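Local structure of maleylacetate reductase (Agrobacterium tumefaciens, 3HL0) at residues A175-A180 with V235-H241; I267-E271 with R288-L293; Y153-T158 with L222-W226. The protein catalyses the reduction of maleylacetate to 3-oxoadipate, probably with NADH as hydride donor, and is a member of the iron-containing alcohol dehydrogenase family. One frame throughout, in Å; residues are numbered along the deposited sequence.

Contact 1 (A175-A180 with V235-H241); sequences AHAAEA and VGMSLHH
A buried His-carboxylate hydrogen bond, His241 ND1 to Glu179 OE1 at 2.7 Å, joins the last turn of helix 163-180 to the start of helix 239-251 in the helical C-terminal domain. The same OE1 accepts from Ser238 N (2.9 Å) and His241 N (3.1 Å), while Glu179 OE2 accepts from His240 N (2.9 Å) and also bonds Tyr182. One carboxylate thus meets the amides at a helix N-terminus. Ser238 sits at the N-cap position, but its hydroxyl bonds Trp329 O. On the other side of the ring, His241 NE2 lies 2.9 Å from His176 ND1 (168°), with either nitrogen able to donate. These rings meet rim to rim, planes at 29°, centroids 5.1 Å apart; chi1 is m in Glu179, His176 and His241. The His176 side chain lies about 4 Å from the bound NAD, and its NE2 bonds Ala122 O, so this hydrogen-bonded run passes beside the cofactor.

Residues 175-180 are regular helix, whereas 235-238 run past it in extended conformation until Leu239, with Glu179 and Met237 CA atoms 5.7 Å apart. A water donates to Glu179 O (2.9 Å) and Gly236 O (2.8 Å). Outward, Ala175 CB reaches NE2 of His240, whose ND1 bonds Thr266 OG1, at 3.4 Å, and Ala180 CB meets Val235 CG2 at 3.7 Å. Met237 (selenomethionine) brings its SE atom to 3.6 Å from His176 O.

Contact 2 (I267-E271 with R288-L293); sequences IAYVE and RAGAGL
This is a close antiparallel helix pair in the C-terminal domain, the end of helix 255-271 lying against the first turns of helix 289-300. The axes of the two short helical segments approach to 8.4 Å, with 162° between their N-to-C directions. At the nearest point the CA atoms of Ala268 and Gly290 are 4.2 Å apart; an ideal CB on Gly290 would fall 2.6 Å from Ala268 CB, a clash, so the absence of a side chain permits this spacing.

The polar centre is Glu271, extended with chi1 and chi2 both t. Its carboxylate is bidentate towards the helix N-terminus: OE2 accepts from Ala289 N at 2.8 Å and OE1 from Gly290 N at 3.0 Å. A water donates to Glu271 OE1 (3.1 Å) and accepts from Ala291 N (2.9 Å). Arg288, at the N-cap position, adds a long salt bridge, NH2 to Glu271 OE2 at 4.0 Å.

Apolar contact continues beyond this site: Ile267 CG2 touches Ala289 CB at 3.8 Å, and Ile267 CG1 touches Leu293 CD1 at 3.9 Å. Helix 163-180 closes that side, with Ala178 against Ile267 and Met174 against Leu293, while Tyr269 packs on helix 336-348.

Contact 3 (Y153-T158 with L222-W226); sequences YDAELT and LYGAW
Helix 215-234 of the C-terminal domain packs here on the end of strand 150-153 and the turn that follows it, an apolar junction with the nucleotide-binding N-terminal domain. Leu222 opens the second segment and makes most of the contact, its CA 6.5 Å from that of Ala155. With chi1 t and chi2 p, its side chain fits between the Tyr153 ring and the turn: Leu222 CG lies 3.6 Å from Tyr153 CD1, while Leu222 CD2 is 3.8 Å from Ala155 CA, 4.0 Å from Asp154 N and 4.4 Å from Thr158 CG2.

That receiving turn is fixed internally. Asp154 OD1 accepts from Glu156 N (3.0 Å) in an Asx turn, its carboxylate also bonding Ser22 OG (OD2) and Gly20 N (OD1), and backbone bonds run from Leu157 N to Asp154 O and from Thr158 N to Ala155 O, both 3.0 Å. Thr158 OG1 also donates to Ala155 O at 2.7 Å. Residues 155-158 have helical backbone angles. Leu157 O makes a weak hydrogen bond to NAD N6A, placing the turn, not the Leu222 packing, beside the adenine.

Tyr223 turns away and bonds Glu196. One helical turn after Leu222, bonded through Trp226 N to Leu222 O (3.0 Å), Trp226 points back: Trp226 CB is 3.4 Å from Tyr153 OH, which bonds Glu125. The Tyr153 ring and the five-membered ring of Trp226 meet obliquely, centroids 5.2 Å apart and planes at 57°.

Around this junction, Ile15 of strand 15-17 touches both Tyr153 and Trp226, and Pro118, closing strand 113-118, touches Tyr153.

Contacts 1 and 2 adjoin within the C-terminal domain: their centres are 13 Å apart, and they touch through Leu239 CD2 to Tyr269 CD2 (3.5 Å) and Ala178 CB to Ile267 CD1 (3.7 Å). Helices 239-251 and 255-271 are consecutive. Contact 3 stands apart, its centre 21 Å from that of contact 1 (nearest atoms about 6 Å) and 27 Å from that of contact 2, yet its segments alternate along the chain with those of contact 1, and helix 215-234 runs directly into 235-241. Contacts 1 and 3 both approach the bound NAD, through His176 and the Thr158 side chain (about 5 Å), whereas contact 2 lies away from it.

Contact 1 (A175-A180 with V235-H241)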
ATOM      1  N   ALA A 175     -11.790   1.436  16.256  1.00  7.28           N
ATOM      2  CA  ALA A 175     -13.107   1.074  15.749  1.00  8.41           C
ATOM      3  C   ALA A 175     -13.650  -0.236  16.337  1.00  7.30           C
ATOM      4  O   ALA A 175     -14.836  -0.346  16.609  1.00  7.09           O
ATOM      5  CB  ALA A 175     -13.067   0.993  14.194  1.00  8.75           C
ATOM      6  N   HIS A 176     -12.763  -1.236  16.512  1.00  7.65           N
ATOM      7  CA  HIS A 176     -13.171  -2.540  17.101  1.00  7.45           C
ATOM      8  C   HIS A 176     -13.717  -2.264  18.506  1.00  7.33           C
ATOM      9  O   HIS A 176     -14.786  -2.792  18.860  1.00  8.74           O
ATOM     10  CB  HIS A 176     -11.977  -3.489  17.234  1.00  8.01           C
ATOM     11  CG  HIS A 176     -11.146  -3.692  15.999  1.00  8.48           C
ATOM     12  ND1 HIS A 176     -11.637  -3.680  14.708  1.00  9.87           N
ATOM     13  CD2 HIS A 176      -9.817  -3.975  15.900  1.00  8.93           C
ATOM     14  CE1 HIS A 176     -10.639  -3.906  13.861  1.00 10.24           C
ATOM     15  NE2 HIS A 176      -9.533  -4.129  14.570  1.00  9.18           N
ATOM     16  N   ALA A 177     -12.995  -1.444  19.281  1.00  7.89           N
ATOM     17  CA  ALA A 177     -13.425  -1.165  20.681  1.00  8.41           C
ATOM     18  C   ALA A 177     -14.703  -0.370  20.747  1.00  8.52           C
ATOM     19  O   ALA A 177     -15.595  -0.658  21.549  1.00  7.72           O
ATOM     20  CB  ALA A 177     -12.326  -0.442  21.424  1.00  7.49           C
ATOM     21  N   ALA A 178     -14.830   0.634  19.868  1.00  7.51           N
ATOM     22  CA  ALA A 178     -15.988   1.488  19.890  1.00  8.29           C
ATOM     23  C   ALA A 178     -17.257   0.662  19.615  1.00  8.76           C
ATOM     24  O   ALA A 178     -18.269   0.778  20.328  1.00  9.02           O
ATOM     25  CB  ALA A 178     -15.824   2.612  18.858  1.00  9.15           C
ATOM     26  N   GLU A 179     -17.206  -0.203  18.596  1.00  8.35           N
ATOM     27  CA  GLU A 179     -18.397  -1.016  18.287  1.00  8.62           C
ATOM     28  C   GLU A 179     -18.651  -2.091  19.355  1.00  8.84           C
ATOM     29  O   GLU A 179     -19.797  -2.476  19.571  1.00  8.64           O
ATOM     30  CB  GLU A 179     -18.335  -1.653  16.885  1.00 11.39           C
ATOM     31  CG  GLU A 179     -18.416  -0.616  15.774  1.00 11.30           C
ATOM     32  CD  GLU A 179     -19.293  -1.106  14.599  1.00 11.30           C
ATOM     33  OE1 GLU A 179     -18.941  -2.079  13.910  1.00 10.07           O
ATOM     34  OE2 GLU A 179     -20.374  -0.532  14.436  1.00  9.87           O
ATOM     35  N   ALA A 180     -17.586  -2.578  19.987  1.00  7.93           N
ATOM     36  CA  ALA A 180     -17.790  -3.556  21.059  1.00  8.03           C
ATOM     37  C   ALA A 180     -18.691  -2.983  22.168  1.00  8.85           C
ATOM     38  O   ALA A 180     -19.442  -3.746  22.816  1.00  9.50           O
ATOM     39  CB  ALA A 180     -16.464  -3.990  21.628  1.00  9.17           C
ATOM     40  N   VAL A 235     -16.976 -10.253  20.441  1.00 12.37           N
ATOM     41  CA  VAL A 235     -18.366  -9.815  20.329  1.00 11.27           C
ATOM     42  C   VAL A 235     -18.682  -9.348  18.899  1.00 11.85           C
ATOM     43  O   VAL A 235     -17.769  -9.200  18.063  1.00 13.41           O
ATOM     44  CB  VAL A 235     -18.739  -8.745  21.406  1.00 10.99           C
ATOM     45  CG1 VAL A 235     -18.443  -9.320  22.816  1.00 11.69           C
ATOM     46  CG2 VAL A 235     -17.926  -7.418  21.219  1.00 11.58           C
ATOM     47  N   GLY A 236     -19.953  -9.148  18.603  1.00 12.53           N
ATOM     48  CA  GLY A 236     -20.349  -8.853  17.245  1.00 12.35           C
ATOM     49  C   GLY A 236     -20.146  -7.370  16.921  1.00 12.20           C
ATOM     50  O   GLY A 236     -20.528  -6.490  17.690  1.00 15.13           O
HETATM   51  N   MSE A 237     -19.580  -7.110  15.747  1.00 11.78           N
HETATM   52  CA  MSE A 237     -19.499  -5.750  15.253  1.00 11.00           C
HETATM   53  C   MSE A 237     -20.829  -5.378  14.550  1.00 11.40           C
HETATM   54  O   MSE A 237     -21.813  -6.159  14.566  1.00 13.06           O
HETATM   55  CB  MSE A 237     -18.304  -5.652  14.295  1.00 11.07           C
HETATM   56  CG  MSE A 237     -16.954  -6.038  14.928  1.00  9.73           C
HETATM   57 SE   MSE A 237     -16.320  -4.842  16.313  0.75  7.83          SE
HETATM   58  CE  MSE A 237     -16.991  -5.793  17.897  1.00 10.55           C
ATOM     59  N   SER A 238     -20.905  -4.185  13.969  1.00 10.47           N
ATOM     60  CA  SER A 238     -22.177  -3.696  13.463  1.00 10.30           C
ATOM     61  C   SER A 238     -21.894  -2.751  12.297  1.00 10.06           C
ATOM     62  O   SER A 238     -20.981  -3.030  11.511  1.00 10.71           O
ATOM     63  CB  SER A 238     -23.007  -3.068  14.614  1.00 12.51           C
ATOM     64  OG  SER A 238     -24.288  -2.701  14.097  1.00 13.73           O
ATOM     65  N   LEU A 239     -22.613  -1.638  12.233  1.00  9.52           N
ATOM     66  CA  LEU A 239     -22.572  -0.747  11.081  1.00  9.38           C
ATOM     67  C   LEU A 239     -21.144  -0.373  10.640  1.00  8.82           C
ATOM     68  O   LEU A 239     -20.817  -0.393   9.448  1.00  9.55           O
ATOM     69  CB  LEU A 239     -23.356   0.525  11.409  1.00  9.70           C
ATOM     70  CG  LEU A 239     -23.177   1.690  10.434  1.00 11.49           C
ATOM     71  CD1 LEU A 239     -23.720   1.315   9.061  1.00 11.40           C
ATOM     72  CD2 LEU A 239     -23.856   2.948  11.006  1.00 14.60           C
ATOM     73  N   HIS A 240     -20.299  -0.012  11.596  1.00  9.32           N
ATOM     74  CA  HIS A 240     -18.994   0.466  11.159  1.00  7.83           C
ATOM     75  C   HIS A 240     -18.234  -0.582  10.380  1.00  8.91           C
ATOM     76  O   HIS A 240     -17.728  -0.302   9.284  1.00  9.18           O
ATOM     77  CB  HIS A 240     -18.157   1.001  12.326  1.00  7.48           C
ATOM     78  CG  HIS A 240     -16.773   1.386  11.886  1.00  8.18           C
ATOM     79  ND1 HIS A 240     -16.480   2.600  11.294  1.00  8.76           N
ATOM     80  CD2 HIS A 240     -15.642   0.650  11.833  1.00  8.08           C
ATOM     81  CE1 HIS A 240     -15.202   2.608  10.943  1.00  7.62           C
ATOM     82  NE2 HIS A 240     -14.673   1.428  11.252  1.00  7.78           N
ATOM     83  N   HIS A 241     -18.101  -1.771  10.952  1.00  7.98           N
ATOM     84  CA  HIS A 241     -17.273  -2.785  10.252  1.00  8.81           C
ATOM     85  C   HIS A 241     -17.986  -3.276   8.978  1.00 10.53           C
ATOM     86  O   HIS A 241     -17.315  -3.552   7.993  1.00 11.22           O
ATOM     87  CB  HIS A 241     -16.888  -3.930  11.215  1.00  9.72           C
ATOM     88  CG  HIS A 241     -15.938  -3.504  12.302  1.00  8.73           C
ATOM     89  ND1 HIS A 241     -16.338  -2.722  13.367  1.00  8.94           N
ATOM     90  CD2 HIS A 241     -14.619  -3.751  12.484  1.00 10.29           C
ATOM     91  CE1 HIS A 241     -15.293  -2.498  14.157  1.00  7.29           C
ATOM     92  NE2 HIS A 241     -14.233  -3.099  13.637  1.00  9.57           N
TER
HETATM   93  O   HOH W   1     -21.395  -3.827  17.526  1.00 11.15           O

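Contact 2 (I267-E271 with R288-L293)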
ATOM      1  N   ILE A 267     -19.936   6.023  14.216  1.00  8.95           N
ATOM      2  CA  ILE A 267     -20.212   6.168  15.665  1.00  9.70           C
ATOM      3  C   ILE A 267     -21.263   7.234  15.914  1.00 11.38           C
ATOM      4  O   ILE A 267     -22.197   6.974  16.681  1.00 11.74           O
ATOM      5  CB  ILE A 267     -18.916   6.436  16.426  1.00  8.97           C
ATOM      6  CG1 ILE A 267     -18.006   5.213  16.316  1.00 11.01           C
ATOM      7  CG2 ILE A 267     -19.207   6.750  17.899  1.00 10.42           C
ATOM      8  CD1 ILE A 267     -18.611   3.885  16.807  1.00 12.97           C
ATOM      9  N   ALA A 268     -21.188   8.391  15.233  1.00 10.47           N
ATOM     10  CA  ALA A 268     -22.260   9.390  15.364  1.00 10.91           C
ATOM     11  C   ALA A 268     -23.639   8.846  15.009  1.00 11.43           C
ATOM     12  O   ALA A 268     -24.644   9.242  15.668  1.00 13.77           O
ATOM     13  CB  ALA A 268     -21.958  10.654  14.513  1.00 11.08           C
ATOM     14  N   TYR A 269     -23.732   7.989  13.998  1.00 10.88           N
ATOM     15  CA  TYR A 269     -25.024   7.397  13.594  1.00 10.67           C
ATOM     16  C   TYR A 269     -25.578   6.593  14.779  1.00 11.73           C
ATOM     17  O   TYR A 269     -26.740   6.787  15.164  1.00 10.95           O
ATOM     18  CB  TYR A 269     -24.822   6.461  12.424  1.00 11.81           C
ATOM     19  CG  TYR A 269     -26.057   5.824  11.829  1.00 11.73           C
ATOM     20  CD1 TYR A 269     -26.639   6.375  10.669  1.00 14.86           C
ATOM     21  CD2 TYR A 269     -26.574   4.626  12.335  1.00 11.11           C
ATOM     22  CE1 TYR A 269     -27.752   5.752  10.041  1.00 16.34           C
ATOM     23  CE2 TYR A 269     -27.701   3.995  11.730  1.00 11.29           C
ATOM     24  CZ  TYR A 269     -28.277   4.581  10.579  1.00 15.89           C
ATOM     25  OH  TYR A 269     -29.380   4.016   9.965  1.00 18.18           O
ATOM     26  N   VAL A 270     -24.738   5.742  15.393  1.00 10.78           N
ATOM     27  CA  VAL A 270     -25.217   4.877  16.490  1.00 11.32           C
ATOM     28  C   VAL A 270     -25.447   5.664  17.774  1.00 11.90           C
ATOM     29  O   VAL A 270     -26.348   5.328  18.546  1.00 13.02           O
ATOM     30  CB  VAL A 270     -24.253   3.674  16.719  1.00 10.30           C
ATOM     31  CG1 VAL A 270     -24.737   2.760  17.877  1.00 12.08           C
ATOM     32  CG2 VAL A 270     -24.181   2.909  15.381  1.00 10.48           C
ATOM     33  N   GLU A 271     -24.663   6.710  17.989  1.00 12.35           N
ATOM     34  CA  GLU A 271     -24.728   7.489  19.235  1.00 13.92           C
ATOM     35  C   GLU A 271     -26.112   8.095  19.444  1.00 15.76           C
ATOM     36  O   GLU A 271     -26.523   8.232  20.613  1.00 15.45           O
ATOM     37  CB  GLU A 271     -23.644   8.561  19.219  1.00 15.41           C
ATOM     38  CG  GLU A 271     -23.424   9.294  20.491  1.00 18.81           C
ATOM     39  CD  GLU A 271     -22.284  10.323  20.381  1.00 25.07           C
ATOM     40  OE1 GLU A 271     -21.761  10.602  19.234  1.00 23.33           O
ATOM     41  OE2 GLU A 271     -21.897  10.853  21.453  1.00 28.90           O
ATOM     42  N   ARG A 288     -18.626  14.775  22.252  1.00 19.94           N
ATOM     43  CA  ARG A 288     -19.563  13.799  21.710  1.00 18.09           C
ATOM     44  C   ARG A 288     -18.670  12.665  21.190  1.00 16.38           C
ATOM     45  O   ARG A 288     -17.531  12.910  20.820  1.00 17.08           O
ATOM     46  CB  ARG A 288     -20.359  14.361  20.525  1.00 19.37           C
ATOM     47  CG  ARG A 288     -21.186  15.641  20.817  1.00 23.91           C
ATOM     48  CD  ARG A 288     -22.469  15.672  19.937  1.00 29.86           C
ATOM     49  NE  ARG A 288     -23.173  14.401  20.128  1.00 35.65           N
ATOM     50  CZ  ARG A 288     -24.475  14.203  19.943  1.00 39.54           C
ATOM     51  NH1 ARG A 288     -25.272  15.211  19.556  1.00 40.93           N
ATOM     52  NH2 ARG A 288     -24.991  13.005  20.187  1.00 38.85           N
ATOM     53  N   ALA A 289     -19.178  11.449  21.177  1.00 15.50           N
ATOM     54  CA  ALA A 289     -18.349  10.324  20.740  1.00 15.00           C
ATOM     55  C   ALA A 289     -17.964  10.491  19.259  1.00 16.31           C
ATOM     56  O   ALA A 289     -16.791  10.362  18.926  1.00 15.58           O
ATOM     57  CB  ALA A 289     -19.055   9.017  20.973  1.00 16.41           C
ATOM     58  N   GLY A 290     -18.937  10.793  18.385  1.00 15.07           N
ATOM     59  CA  GLY A 290     -18.628  10.898  16.930  1.00 14.82           C
ATOM     60  C   GLY A 290     -17.784  12.136  16.597  1.00 14.28           C
ATOM     61  O   GLY A 290     -16.697  12.045  16.014  1.00 13.19           O
ATOM     62  N   ALA A 291     -18.271  13.317  16.954  1.00 14.45           N
ATOM     63  CA  ALA A 291     -17.504  14.546  16.724  1.00 14.26           C
ATOM     64  C   ALA A 291     -16.146  14.557  17.411  1.00 13.71           C
ATOM     65  O   ALA A 291     -15.149  15.030  16.881  1.00 13.61           O
ATOM     66  CB  ALA A 291     -18.340  15.802  17.133  1.00 15.74           C
ATOM     67  N   GLY A 292     -16.105  14.045  18.634  1.00 13.72           N
ATOM     68  CA  GLY A 292     -14.837  13.966  19.328  1.00 13.16           C
ATOM     69  C   GLY A 292     -13.839  13.061  18.649  1.00 12.30           C
ATOM     70  O   GLY A 292     -12.647  13.349  18.628  1.00 12.23           O
ATOM     71  N   LEU A 293     -14.308  11.956  18.075  1.00 11.08           N
ATOM     72  CA  LEU A 293     -13.421  11.116  17.255  1.00 10.37           C
ATOM     73  C   LEU A 293     -12.889  11.864  16.054  1.00 10.23           C
ATOM     74  O   LEU A 293     -11.745  11.697  15.681  1.00 11.00           O
ATOM     75  CB  LEU A 293     -14.126   9.799  16.810  1.00 10.24           C
ATOM     76  CG  LEU A 293     -14.208   8.727  17.882  1.00 12.05           C
ATOM     77  CD1 LEU A 293     -15.217   7.665  17.414  1.00 12.82           C
ATOM     78  CD2 LEU A 293     -12.768   8.109  18.180  1.00 11.80           C
TER
HETATM   79  O   HOH W   2     -21.079  13.077  17.468  1.00 12.65           O

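Contact 3 (Y153-T158 with L222-W226)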
ATOM      1  N   TYR A 153       3.975 -10.077  21.195  1.00  8.98           N
ATOM      2  CA  TYR A 153       3.942  -8.636  20.987  1.00  9.34           C
ATOM      3  C   TYR A 153       5.270  -8.018  21.402  1.00 10.34           C
ATOM      4  O   TYR A 153       5.629  -7.986  22.603  1.00 10.13           O
ATOM      5  CB  TYR A 153       2.849  -7.987  21.842  1.00  9.07           C
ATOM      6  CG  TYR A 153       1.444  -8.146  21.304  1.00  8.01           C
ATOM      7  CD1 TYR A 153       1.062  -7.506  20.117  1.00  8.36           C
ATOM      8  CD2 TYR A 153       0.493  -8.893  22.005  1.00  8.49           C
ATOM      9  CE1 TYR A 153      -0.268  -7.618  19.630  1.00  9.00           C
ATOM     10  CE2 TYR A 153      -0.785  -9.016  21.548  1.00  7.73           C
ATOM     11  CZ  TYR A 153      -1.180  -8.377  20.374  1.00  7.57           C
ATOM     12  OH  TYR A 153      -2.456  -8.514  19.944  1.00  9.46           O
ATOM     13  N   ASP A 154       5.983  -7.505  20.400  1.00 10.43           N
ATOM     14  CA  ASP A 154       7.300  -6.913  20.629  1.00 10.66           C
ATOM     15  C   ASP A 154       7.302  -5.478  20.098  1.00  9.53           C
ATOM     16  O   ASP A 154       7.433  -5.283  18.886  1.00 11.57           O
ATOM     17  CB  ASP A 154       8.366  -7.745  19.924  1.00  9.86           C
ATOM     18  CG  ASP A 154       9.788  -7.200  20.138  1.00  9.56           C
ATOM     19  OD1 ASP A 154       9.955  -6.087  20.666  1.00 11.56           O
ATOM     20  OD2 ASP A 154      10.740  -7.960  19.848  1.00 14.47           O
ATOM     21  N   ALA A 155       7.105  -4.509  20.988  1.00 11.18           N
ATOM     22  CA  ALA A 155       6.907  -3.122  20.519  1.00 10.46           C
ATOM     23  C   ALA A 155       8.148  -2.607  19.748  1.00 12.12           C
ATOM     24  O   ALA A 155       8.026  -1.678  18.948  1.00 12.16           O
ATOM     25  CB  ALA A 155       6.567  -2.221  21.650  1.00 12.46           C
ATOM     26  N   GLU A 156       9.319  -3.221  19.931  1.00 11.79           N
ATOM     27  CA  GLU A 156      10.507  -2.785  19.144  1.00 12.88           C
ATOM     28  C   GLU A 156      10.272  -2.922  17.632  1.00 12.34           C
ATOM     29  O   GLU A 156      10.838  -2.140  16.837  1.00 13.37           O
ATOM     30  CB  GLU A 156      11.778  -3.519  19.602  1.00 13.41           C
ATOM     31  CG  GLU A 156      12.164  -3.132  21.020  1.00 16.28           C
ATOM     32  CD  GLU A 156      13.389  -3.882  21.583  1.00 20.66           C
ATOM     33  OE1 GLU A 156      13.930  -4.810  20.941  1.00 20.37           O
ATOM     34  OE2 GLU A 156      13.791  -3.516  22.700  1.00 21.68           O
ATOM     35  N   LEU A 157       9.453  -3.907  17.229  1.00 12.32           N
ATOM     36  CA  LEU A 157       9.180  -4.200  15.836  1.00 13.45           C
ATOM     37  C   LEU A 157       8.208  -3.181  15.207  1.00 12.32           C
ATOM     38  O   LEU A 157       8.030  -3.158  14.000  1.00 14.55           O
ATOM     39  CB  LEU A 157       8.615  -5.607  15.691  1.00 13.49           C
ATOM     40  CG  LEU A 157       9.524  -6.682  16.277  1.00 15.81           C
ATOM     41  CD1 LEU A 157       8.967  -8.004  15.803  1.00 17.55           C
ATOM     42  CD2 LEU A 157      10.981  -6.508  15.858  1.00 18.74           C
ATOM     43  N   THR A 158       7.625  -2.346  16.047  1.00 12.00           N
ATOM     44  CA  THR A 158       6.738  -1.286  15.581  1.00 10.62           C
ATOM     45  C   THR A 158       7.378   0.079  15.497  1.00 10.68           C
ATOM     46  O   THR A 158       6.750   1.019  15.015  1.00 10.26           O
ATOM     47  CB  THR A 158       5.460  -1.169  16.429  1.00  9.32           C
ATOM     48  OG1 THR A 158       5.784  -0.730  17.738  1.00 11.46           O
ATOM     49  CG2 THR A 158       4.672  -2.500  16.446  1.00 13.45           C
ATOM     50  N   LEU A 222       0.593  -0.641  21.215  1.00  9.20           N
ATOM     51  CA  LEU A 222       0.474  -2.052  20.909  1.00  8.37           C
ATOM     52  C   LEU A 222      -0.426  -2.795  21.934  1.00  8.18           C
ATOM     53  O   LEU A 222      -1.210  -3.668  21.577  1.00  9.17           O
ATOM     54  CB  LEU A 222       1.872  -2.652  20.833  1.00 10.16           C
ATOM     55  CG  LEU A 222       1.944  -4.022  20.193  1.00  9.29           C
ATOM     56  CD1 LEU A 222       1.343  -4.150  18.749  1.00 11.56           C
ATOM     57  CD2 LEU A 222       3.405  -4.460  20.140  1.00 13.10           C
ATOM     58  N   TYR A 223      -0.262  -2.442  23.211  1.00  9.03           N
ATOM     59  CA  TYR A 223      -1.136  -2.952  24.256  1.00  9.55           C
ATOM     60  C   TYR A 223      -2.594  -2.593  23.925  1.00  9.74           C
ATOM     61  O   TYR A 223      -3.475  -3.461  24.026  1.00  9.28           O
ATOM     62  CB  TYR A 223      -0.708  -2.301  25.550  1.00 10.03           C
ATOM     63  CG  TYR A 223      -1.698  -2.318  26.694  1.00 10.47           C
ATOM     64  CD1 TYR A 223      -1.973  -3.514  27.367  1.00 13.14           C
ATOM     65  CD2 TYR A 223      -2.328  -1.150  27.094  1.00 11.15           C
ATOM     66  CE1 TYR A 223      -2.888  -3.520  28.442  1.00 11.10           C
ATOM     67  CE2 TYR A 223      -3.224  -1.128  28.167  1.00 13.28           C
ATOM     68  CZ  TYR A 223      -3.480  -2.336  28.829  1.00 14.46           C
ATOM     69  OH  TYR A 223      -4.337  -2.333  29.898  1.00 15.64           O
ATOM     70  N   GLY A 224      -2.847  -1.347  23.530  1.00  8.93           N
ATOM     71  CA  GLY A 224      -4.216  -0.958  23.165  1.00  9.42           C
ATOM     72  C   GLY A 224      -4.698  -1.808  21.996  1.00  9.81           C
ATOM     73  O   GLY A 224      -5.862  -2.258  21.983  1.00 10.12           O
ATOM     74  N   ALA A 225      -3.844  -2.028  20.998  1.00 10.07           N
ATOM     75  CA  ALA A 225      -4.233  -2.815  19.825  1.00 10.46           C
ATOM     76  C   ALA A 225      -4.629  -4.247  20.165  1.00  9.98           C
ATOM     77  O   ALA A 225      -5.587  -4.828  19.630  1.00  9.62           O
ATOM     78  CB  ALA A 225      -3.087  -2.775  18.764  1.00 10.43           C
ATOM     79  N   TRP A 226      -3.905  -4.815  21.120  1.00  9.78           N
ATOM     80  CA  TRP A 226      -4.244  -6.143  21.630  1.00  8.89           C
ATOM     81  C   TRP A 226      -5.627  -6.188  22.261  1.00  8.90           C
ATOM     82  O   TRP A 226      -6.431  -7.078  21.926  1.00  9.18           O
ATOM     83  CB  TRP A 226      -3.159  -6.570  22.633  1.00  8.80           C
ATOM     84  CG  TRP A 226      -3.538  -7.770  23.448  1.00 10.39           C
ATOM     85  CD1 TRP A 226      -3.993  -8.976  22.994  1.00 12.31           C
ATOM     86  CD2 TRP A 226      -3.460  -7.860  24.880  1.00 10.93           C
ATOM     87  NE1 TRP A 226      -4.201  -9.835  24.098  1.00 13.21           N
ATOM     88  CE2 TRP A 226      -3.868  -9.158  25.240  1.00 11.99           C
ATOM     89  CE3 TRP A 226      -3.063  -6.965  25.876  1.00 12.45           C
ATOM     90  CZ2 TRP A 226      -3.882  -9.574  26.586  1.00 12.46           C
ATOM     91  CZ3 TRP A 226      -3.097  -7.371  27.213  1.00 15.96           C
ATOM     92  CH2 TRP A 226      -3.515  -8.656  27.540  1.00 15.07           C
TER